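Local coordinates for major Capsid Protein VP1 (Chimpanzee polyomavirus Bob, PDB 6Y9I) that forms the pentameric building block of the polyomavirus outer capsid and probably recognises glycan receptors on host cells, at residues Ile22-Asn33 with Ser61-Val72. Residues are numbered along the deposited sequence; the frame is centred on the assembly and turned at random.
Sequences IELYLEPRMGIN and SIQMPQYSCARV. With MG (magnesium ion), chain F.
N33 and Q66 meet amide to amide in the VP1 beta-sandwich, the jelly-roll fold of polyomavirus coat proteins, where the loop after strand 22-26 meets the approach to strand 68-72. N33 ND2 donates to Q66 OE1 at 2.7 Å; the acceptor lies in the N33 amide plane, but the donor is tilted 31° from the Q66 carbonyl plane and the two amides stand 82° apart. The backbone of the same glutamine also bonds: Q66 N reaches R29 O at 2.7 Å, nearly in line with the carbonyl. The other amide atom of N33, OD1, takes the N-H of G31 (N to OD1 2.9 Å), which fixes the rotation of this side chain within its own turn. Lacking a side chain, G31 passes close to I62, and the two exchange CA-H...O contacts, G31 CA to I62 O at 3.4 Å and I62 CA to G31 O at 3.5 Å.

The strands 22-26 and 68-72 face each other at 7.7 Å between axes, 150° apart in direction, without a backbone hydrogen bond between them; apolar side chains fill the interval. L24 CD1 sits 3.8 Å from A70 CB and also touches V72 CG2, while A70 CB also meets L26 CD2. L24 and L26 also lean on F281 of strand 272-291, to which strand 8-26 is paired.

Between the two zones, buried S68 OG is held by water 3, which also bridges R29 N and Q66 O. The R29 guanidinium turns to a salt bridge with D194. The E27 side chain leaves the interface: OE2 is hydrogen-bonded to Y43 OH, and OE1 binds magnesium at 2.5 Å, a site shared with the carbonyl oxygen of L183 of a second subunit.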
ATOM      1  N   ILE A  22     -22.840 -14.454  20.322  1.00 28.19           N
ATOM      2  CA  ILE A  22     -24.036 -13.734  19.818  1.00 29.73           C
ATOM      3  C   ILE A  22     -23.697 -13.258  18.404  1.00 27.30           C
ATOM      4  O   ILE A  22     -22.536 -13.037  18.117  1.00 26.16           O
ATOM      5  CB  ILE A  22     -24.498 -12.616  20.772  1.00 34.71           C
ATOM      6  CG1 ILE A  22     -23.540 -11.433  20.766  1.00 38.19           C
ATOM      7  CG2 ILE A  22     -24.736 -13.149  22.180  1.00 36.70           C
ATOM      8  CD1 ILE A  22     -23.871 -10.407  19.689  1.00 43.00           C
ATOM      9  N   GLU A  23     -24.691 -13.212  17.540  1.00 26.57           N
ATOM     10  CA  GLU A  23     -24.494 -12.789  16.135  1.00 28.25           C
ATOM     11  C   GLU A  23     -25.600 -11.787  15.791  1.00 28.96           C
ATOM     12  O   GLU A  23     -26.698 -11.895  16.342  1.00 26.36           O
ATOM     13  CB  GLU A  23     -24.302 -14.020  15.247  1.00 32.71           C
ATOM     14  CG  GLU A  23     -25.555 -14.770  14.854  1.00 39.93           C
ATOM     15  CD  GLU A  23     -25.296 -15.916  13.878  1.00 46.26           C
ATOM     16  OE1 GLU A  23     -26.295 -16.541  13.443  1.00 53.66           O
ATOM     17  OE2 GLU A  23     -24.097 -16.172  13.527  1.00 43.92           O
ATOM     18  N   LEU A  24     -25.260 -10.766  15.009  1.00 25.84           N
ATOM     19  CA  LEU A  24     -26.246  -9.793  14.510  1.00 28.18           C
ATOM     20  C   LEU A  24     -25.675  -9.034  13.317  1.00 27.57           C
ATOM     21  O   LEU A  24     -24.451  -9.110  13.050  1.00 23.53           O
ATOM     22  CB  LEU A  24     -26.681  -8.837  15.614  1.00 32.41           C
ATOM     23  CG  LEU A  24     -25.659  -7.800  16.070  1.00 35.79           C
ATOM     24  CD1 LEU A  24     -26.391  -6.588  16.607  1.00 39.34           C
ATOM     25  CD2 LEU A  24     -24.724  -8.378  17.115  1.00 35.37           C
ATOM     26  N   TYR A  25     -26.584  -8.403  12.593  1.00 25.19           N
ATOM     27  CA  TYR A  25     -26.296  -7.496  11.464  1.00 25.47           C
ATOM     28  C   TYR A  25     -26.656  -6.100  11.911  1.00 26.65           C
ATOM     29  O   TYR A  25     -27.682  -5.967  12.634  1.00 24.14           O
ATOM     30  CB  TYR A  25     -27.124  -7.852  10.236  1.00 28.14           C
ATOM     31  CG  TYR A  25     -26.450  -8.820   9.315  1.00 29.92           C
ATOM     32  CD1 TYR A  25     -25.325  -8.440   8.605  1.00 33.20           C
ATOM     33  CD2 TYR A  25     -26.940 -10.102   9.139  1.00 34.16           C
ATOM     34  CE1 TYR A  25     -24.705  -9.311   7.730  1.00 31.42           C
ATOM     35  CE2 TYR A  25     -26.323 -10.991   8.276  1.00 33.85           C
ATOM     36  CZ  TYR A  25     -25.208 -10.587   7.561  1.00 35.05           C
ATOM     37  OH  TYR A  25     -24.588 -11.434   6.690  1.00 34.35           O
ATOM     38  N   LEU A  26     -25.834  -5.121  11.543  1.00 25.12           N
ATOM     39  CA  LEU A  26     -26.255  -3.698  11.527  1.00 23.89           C
ATOM     40  C   LEU A  26     -26.406  -3.285  10.068  1.00 26.41           C
ATOM     41  O   LEU A  26     -25.427  -3.387   9.283  1.00 23.38           O
ATOM     42  CB  LEU A  26     -25.255  -2.820  12.276  1.00 25.00           C
ATOM     43  CG  LEU A  26     -25.145  -3.098  13.776  1.00 25.32           C
ATOM     44  CD1 LEU A  26     -24.049  -2.251  14.407  1.00 24.75           C
ATOM     45  CD2 LEU A  26     -26.475  -2.847  14.477  1.00 26.39           C
ATOM     46  N   GLU A  27     -27.614  -2.865   9.726  1.00 26.18           N
ATOM     47  CA  GLU A  27     -27.930  -2.352   8.378  1.00 28.08           C
ATOM     48  C   GLU A  27     -27.366  -0.937   8.296  1.00 26.48           C
ATOM     49  O   GLU A  27     -27.296  -0.238   9.311  1.00 26.24           O
ATOM     50  CB  GLU A  27     -29.426  -2.466   8.130  1.00 28.54           C
ATOM     51  CG  GLU A  27     -29.854  -3.908   7.903  1.00 32.23           C
ATOM     52  CD  GLU A  27     -31.139  -4.121   7.133  1.00 35.14           C
ATOM     53  OE1 GLU A  27     -32.052  -4.723   7.715  1.00 39.90           O
ATOM     54  OE2 GLU A  27     -31.206  -3.755   5.935  1.00 33.93           O
ATOM     55  N   PRO A  28     -26.959  -0.484   7.087  1.00 25.23           N
ATOM     56  CA  PRO A  28     -26.332   0.830   6.937  1.00 24.09           C
ATOM     57  C   PRO A  28     -27.357   1.949   7.169  1.00 23.62           C
ATOM     58  O   PRO A  28     -28.525   1.760   6.810  1.00 21.56           O
ATOM     59  CB  PRO A  28     -25.827   0.833   5.501  1.00 24.50           C
ATOM     60  CG  PRO A  28     -26.752  -0.120   4.790  1.00 27.23           C
ATOM     61  CD  PRO A  28     -27.107  -1.189   5.810  1.00 25.21           C
ATOM     62  N   ARG A  29     -26.910   3.035   7.804  1.00 22.20           N
ATOM     63  CA  ARG A  29     -27.706   4.271   8.032  1.00 21.66           C
ATOM     64  C   ARG A  29     -27.042   5.440   7.306  1.00 20.84           C
ATOM     65  O   ARG A  29     -26.402   6.310   7.966  1.00 23.05           O
ATOM     66  CB  ARG A  29     -27.913   4.450   9.541  1.00 23.76           C
ATOM     67  CG  ARG A  29     -28.577   3.249  10.191  1.00 24.60           C
ATOM     68  CD  ARG A  29     -30.033   3.142   9.839  1.00 27.00           C
ATOM     69  NE  ARG A  29     -30.685   1.971  10.406  1.00 28.05           N
ATOM     70  CZ  ARG A  29     -31.110   0.915   9.712  1.00 28.63           C
ATOM     71  NH1 ARG A  29     -30.878   0.798   8.419  1.00 29.98           N
ATOM     72  NH2 ARG A  29     -31.725  -0.069  10.329  1.00 31.47           N
ATOM     73  N   MET A  30     -27.193   5.478   5.973  1.00 21.56           N
ATOM     74  CA  MET A  30     -26.464   6.449   5.105  1.00 22.61           C
ATOM     75  C   MET A  30     -27.283   7.740   5.007  1.00 20.84           C
ATOM     76  O   MET A  30     -26.807   8.713   4.382  1.00 20.68           O
ATOM     77  CB  MET A  30     -26.215   5.885   3.708  1.00 22.90           C
ATOM     78  CG  MET A  30     -25.168   4.778   3.676  1.00 24.39           C
ATOM     79  SD  MET A  30     -23.534   5.264   4.273  1.00 23.81           S
ATOM     80  CE  MET A  30     -23.549   4.671   5.959  1.00 25.44           C
ATOM     81  N   GLY A  31     -28.484   7.741   5.589  1.00 21.95           N
ATOM     82  CA  GLY A  31     -29.361   8.923   5.681  1.00 22.52           C
ATOM     83  C   GLY A  31     -30.795   8.561   5.320  1.00 24.58           C
ATOM     84  O   GLY A  31     -31.726   8.938   6.060  1.00 26.34           O
ATOM     85  N   ILE A  32     -30.962   7.826   4.226  1.00 26.89           N
ATOM     86  CA  ILE A  32     -32.231   7.151   3.872  1.00 27.26           C
ATOM     87  C   ILE A  32     -32.221   5.798   4.580  1.00 25.98           C
ATOM     88  O   ILE A  32     -31.600   4.833   4.076  1.00 26.75           O
ATOM     89  CB  ILE A  32     -32.438   7.087   2.355  1.00 29.69           C
ATOM     90  CG1 ILE A  32     -32.491   8.505   1.769  1.00 32.35           C
ATOM     91  CG2 ILE A  32     -33.694   6.293   2.048  1.00 28.04           C
ATOM     92  CD1 ILE A  32     -32.108   8.598   0.325  1.00 35.17           C
ATOM     93  N   ASN A  33     -32.867   5.777   5.743  1.00 24.26           N
ATOM     94  CA  ASN A  33     -32.610   4.784   6.810  1.00 25.20           C
ATOM     95  C   ASN A  33     -33.751   3.783   6.880  1.00 28.01           C
ATOM     96  O   ASN A  33     -33.707   2.900   7.736  1.00 25.99           O
ATOM     97  CB  ASN A  33     -32.356   5.476   8.141  1.00 24.06           C
ATOM     98  CG  ASN A  33     -31.043   6.217   8.150  1.00 26.05           C
ATOM     99  OD1 ASN A  33     -30.213   6.029   7.253  1.00 25.56           O
ATOM    100  ND2 ASN A  33     -30.839   7.040   9.168  1.00 25.52           N
ATOM    101  N   SER A  61     -30.920  15.624   7.575  1.00 26.05           N
ATOM    102  CA  SER A  61     -30.441  14.368   8.208  1.00 28.88           C
ATOM    103  C   SER A  61     -30.248  13.292   7.140  1.00 26.00           C
ATOM    104  O   SER A  61     -29.286  12.508   7.271  1.00 26.77           O
ATOM    105  CB  SER A  61     -31.387  13.924   9.304  1.00 33.28           C
ATOM    106  OG  SER A  61     -31.229  14.790  10.424  1.00 38.14           O
ATOM    107  N   ILE A  62     -31.104  13.273   6.104  1.00 24.65           N
ATOM    108  CA  ILE A  62     -31.086  12.217   5.049  1.00 23.73           C
ATOM    109  C   ILE A  62     -29.846  12.405   4.136  1.00 22.11           C
ATOM    110  O   ILE A  62     -29.534  11.434   3.416  1.00 24.43           O
ATOM    111  CB  ILE A  62     -32.420  12.142   4.273  1.00 23.58           C
ATOM    112  CG1 ILE A  62     -32.802  13.477   3.631  1.00 23.26           C
ATOM    113  CG2 ILE A  62     -33.549  11.611   5.160  1.00 26.15           C
ATOM    114  CD1 ILE A  62     -33.920  13.395   2.602  1.00 24.52           C
ATOM    115  N   GLN A  63     -29.110  13.533   4.234  1.00 23.30           N
ATOM    116  CA  GLN A  63     -27.847  13.808   3.477  1.00 23.13           C
ATOM    117  C   GLN A  63     -26.601  13.514   4.318  1.00 23.46           C
ATOM    118  O   GLN A  63     -25.474  13.844   3.825  1.00 20.77           O
ATOM    119  CB  GLN A  63     -27.763  15.275   3.034  1.00 22.61           C
ATOM    120  CG  GLN A  63     -28.883  15.687   2.106  1.00 25.26           C
ATOM    121  CD  GLN A  63     -28.819  17.162   1.810  1.00 25.57           C
ATOM    122  OE1 GLN A  63     -29.144  17.991   2.658  1.00 28.90           O
ATOM    123  NE2 GLN A  63     -28.334  17.493   0.629  1.00 25.23           N
ATOM    124  N   MET A  64     -26.759  12.982   5.536  1.00 22.18           N
ATOM    125  CA  MET A  64     -25.637  12.853   6.509  1.00 22.84           C
ATOM    126  C   MET A  64     -25.564  11.406   6.974  1.00 23.08           C
ATOM    127  O   MET A  64     -26.434  10.922   7.713  1.00 24.70           O
ATOM    128  CB  MET A  64     -25.820  13.780   7.700  1.00 25.04           C
ATOM    129  CG  MET A  64     -26.030  15.221   7.301  1.00 27.77           C
ATOM    130  SD  MET A  64     -26.156  16.272   8.762  1.00 30.58           S
ATOM    131  CE  MET A  64     -24.425  16.420   9.174  1.00 28.54           C
ATOM    132  N   PRO A  65     -24.595  10.624   6.445  1.00 22.08           N
ATOM    133  CA  PRO A  65     -24.415   9.248   6.907  1.00 20.71           C
ATOM    134  C   PRO A  65     -24.193   9.228   8.419  1.00 19.48           C
ATOM    135  O   PRO A  65     -23.532  10.117   8.974  1.00 19.76           O
ATOM    136  CB  PRO A  65     -23.221   8.747   6.080  1.00 21.20           C
ATOM    137  CG  PRO A  65     -23.251   9.617   4.833  1.00 21.36           C
ATOM    138  CD  PRO A  65     -23.716  10.966   5.316  1.00 21.23           C
ATOM    139  N   GLN A  66     -24.754   8.208   9.054  1.00 20.90           N
ATOM    140  CA  GLN A  66     -24.848   8.081  10.524  1.00 20.47           C
ATOM    141  C   GLN A  66     -24.275   6.730  10.962  1.00 19.89           C
ATOM    142  O   GLN A  66     -24.251   5.787  10.165  1.00 22.06           O
ATOM    143  CB  GLN A  66     -26.316   8.197  10.952  1.00 20.08           C
ATOM    144  CG  GLN A  66     -26.925   9.582  10.710  1.00 21.95           C
ATOM    145  CD  GLN A  66     -28.345   9.542  10.162  1.00 25.28           C
ATOM    146  OE1 GLN A  66     -29.140   8.646  10.486  1.00 27.05           O
ATOM    147  NE2 GLN A  66     -28.676  10.518   9.315  1.00 22.29           N
ATOM    148  N   TYR A  67     -23.890   6.642  12.216  1.00 20.45           N
ATOM    149  CA  TYR A  67     -23.451   5.381  12.843  1.00 20.82           C
ATOM    150  C   TYR A  67     -24.661   4.494  13.065  1.00 21.71           C
ATOM    151  O   TYR A  67     -25.746   4.987  13.415  1.00 22.67           O
ATOM    152  CB  TYR A  67     -22.749   5.642  14.169  1.00 19.97           C
ATOM    153  CG  TYR A  67     -21.416   6.314  14.026  1.00 20.00           C
ATOM    154  CD1 TYR A  67     -20.288   5.601  13.674  1.00 22.01           C
ATOM    155  CD2 TYR A  67     -21.286   7.666  14.261  1.00 21.05           C
ATOM    156  CE1 TYR A  67     -19.048   6.217  13.594  1.00 23.23           C
ATOM    157  CE2 TYR A  67     -20.066   8.304  14.161  1.00 21.81           C
ATOM    158  CZ  TYR A  67     -18.935   7.578  13.825  1.00 22.96           C
ATOM    159  OH  TYR A  67     -17.723   8.223  13.725  1.00 22.27           O
ATOM    160  N   SER A  68     -24.431   3.209  12.924  1.00 21.34           N
ATOM    161  CA  SER A  68     -25.370   2.131  13.280  1.00 22.51           C
ATOM    162  C   SER A  68     -25.031   1.674  14.696  1.00 22.65           C
ATOM    163  O   SER A  68     -23.857   1.740  15.051  1.00 22.75           O
ATOM    164  CB  SER A  68     -25.279   1.015  12.301  1.00 25.74           C
ATOM    165  OG  SER A  68     -25.521   1.500  10.995  1.00 27.71           O
ATOM    166  N   CYS A  69     -26.005   1.204  15.465  1.00 22.00           N
ATOM    167  CA  CYS A  69     -25.715   0.579  16.768  1.00 24.63           C
ATOM    168  C   CYS A  69     -26.895  -0.278  17.229  1.00 26.14           C
ATOM    169  O   CYS A  69     -28.005  -0.036  16.805  1.00 23.33           O
ATOM    170  CB  CYS A  69     -25.347   1.605  17.826  1.00 26.74           C
ATOM    171  SG  CYS A  69     -26.685   2.751  18.261  1.00 31.76           S
ATOM    172  N   ALA A  70     -26.612  -1.276  18.055  1.00 24.39           N
ATOM    173  CA  ALA A  70     -27.614  -2.132  18.716  1.00 24.76           C
ATOM    174  C   ALA A  70     -27.067  -2.534  20.089  1.00 25.87           C
ATOM    175  O   ALA A  70     -25.844  -2.677  20.241  1.00 25.20           O
ATOM    176  CB  ALA A  70     -27.917  -3.323  17.852  1.00 24.87           C
ATOM    177  N   ARG A  71     -27.957  -2.625  21.069  1.00 26.21           N
ATOM    178  CA  ARG A  71     -27.733  -3.366  22.322  1.00 28.18           C
ATOM    179  C   ARG A  71     -28.325  -4.764  22.151  1.00 28.03           C
ATOM    180  O   ARG A  71     -29.499  -4.857  21.768  1.00 29.42           O
ATOM    181  CB  ARG A  71     -28.401  -2.653  23.504  1.00 29.11           C
ATOM    182  CG  ARG A  71     -28.187  -3.408  24.810  1.00 30.50           C
ATOM    183  CD  ARG A  71     -28.889  -2.740  25.974  1.00 32.56           C
ATOM    184  NE  ARG A  71     -28.813  -3.532  27.191  1.00 32.54           N
ATOM    185  CZ  ARG A  71     -29.507  -4.636  27.432  1.00 32.62           C
ATOM    186  NH1 ARG A  71     -30.369  -5.105  26.547  1.00 34.04           N
ATOM    187  NH2 ARG A  71     -29.339  -5.269  28.583  1.00 35.26           N
ATOM    188  N   VAL A  72     -27.547  -5.809  22.428  1.00 29.79           N
ATOM    189  CA  VAL A  72     -28.031  -7.226  22.396  1.00 30.19           C
ATOM    190  C   VAL A  72     -28.200  -7.701  23.849  1.00 30.57           C
ATOM    191  O   VAL A  72     -27.263  -7.507  24.670  1.00 29.97           O
ATOM    192  CB  VAL A  72     -27.058  -8.125  21.610  1.00 34.02           C
ATOM    193  CG1 VAL A  72     -27.530  -9.573  21.575  1.00 34.08           C
ATOM    194  CG2 VAL A  72     -26.818  -7.597  20.203  1.00 32.67           C
TER
HETATM  195 MG    MG F 401     -33.599  -6.258   6.541  1.00 39.92          MG
HETATM  196  O   HOH W   1     -24.292  -0.643   9.815  1.00 35.09           O
HETATM  197  O   HOH W   2     -33.423  -4.619   4.656  1.00 24.10           O
HETATM  198  O   HOH W   3     -24.417   3.232   9.262  1.00 22.38           O
HETATM  199  O   HOH W   4     -31.809  10.439   8.278  1.00 30.77           O
HETATM  200  O   HOH W   5     -35.229  -7.283   5.363  1.00 40.64           O
HETATM  201  O   HOH W   6     -33.655  -7.207   8.434  1.00 47.17           O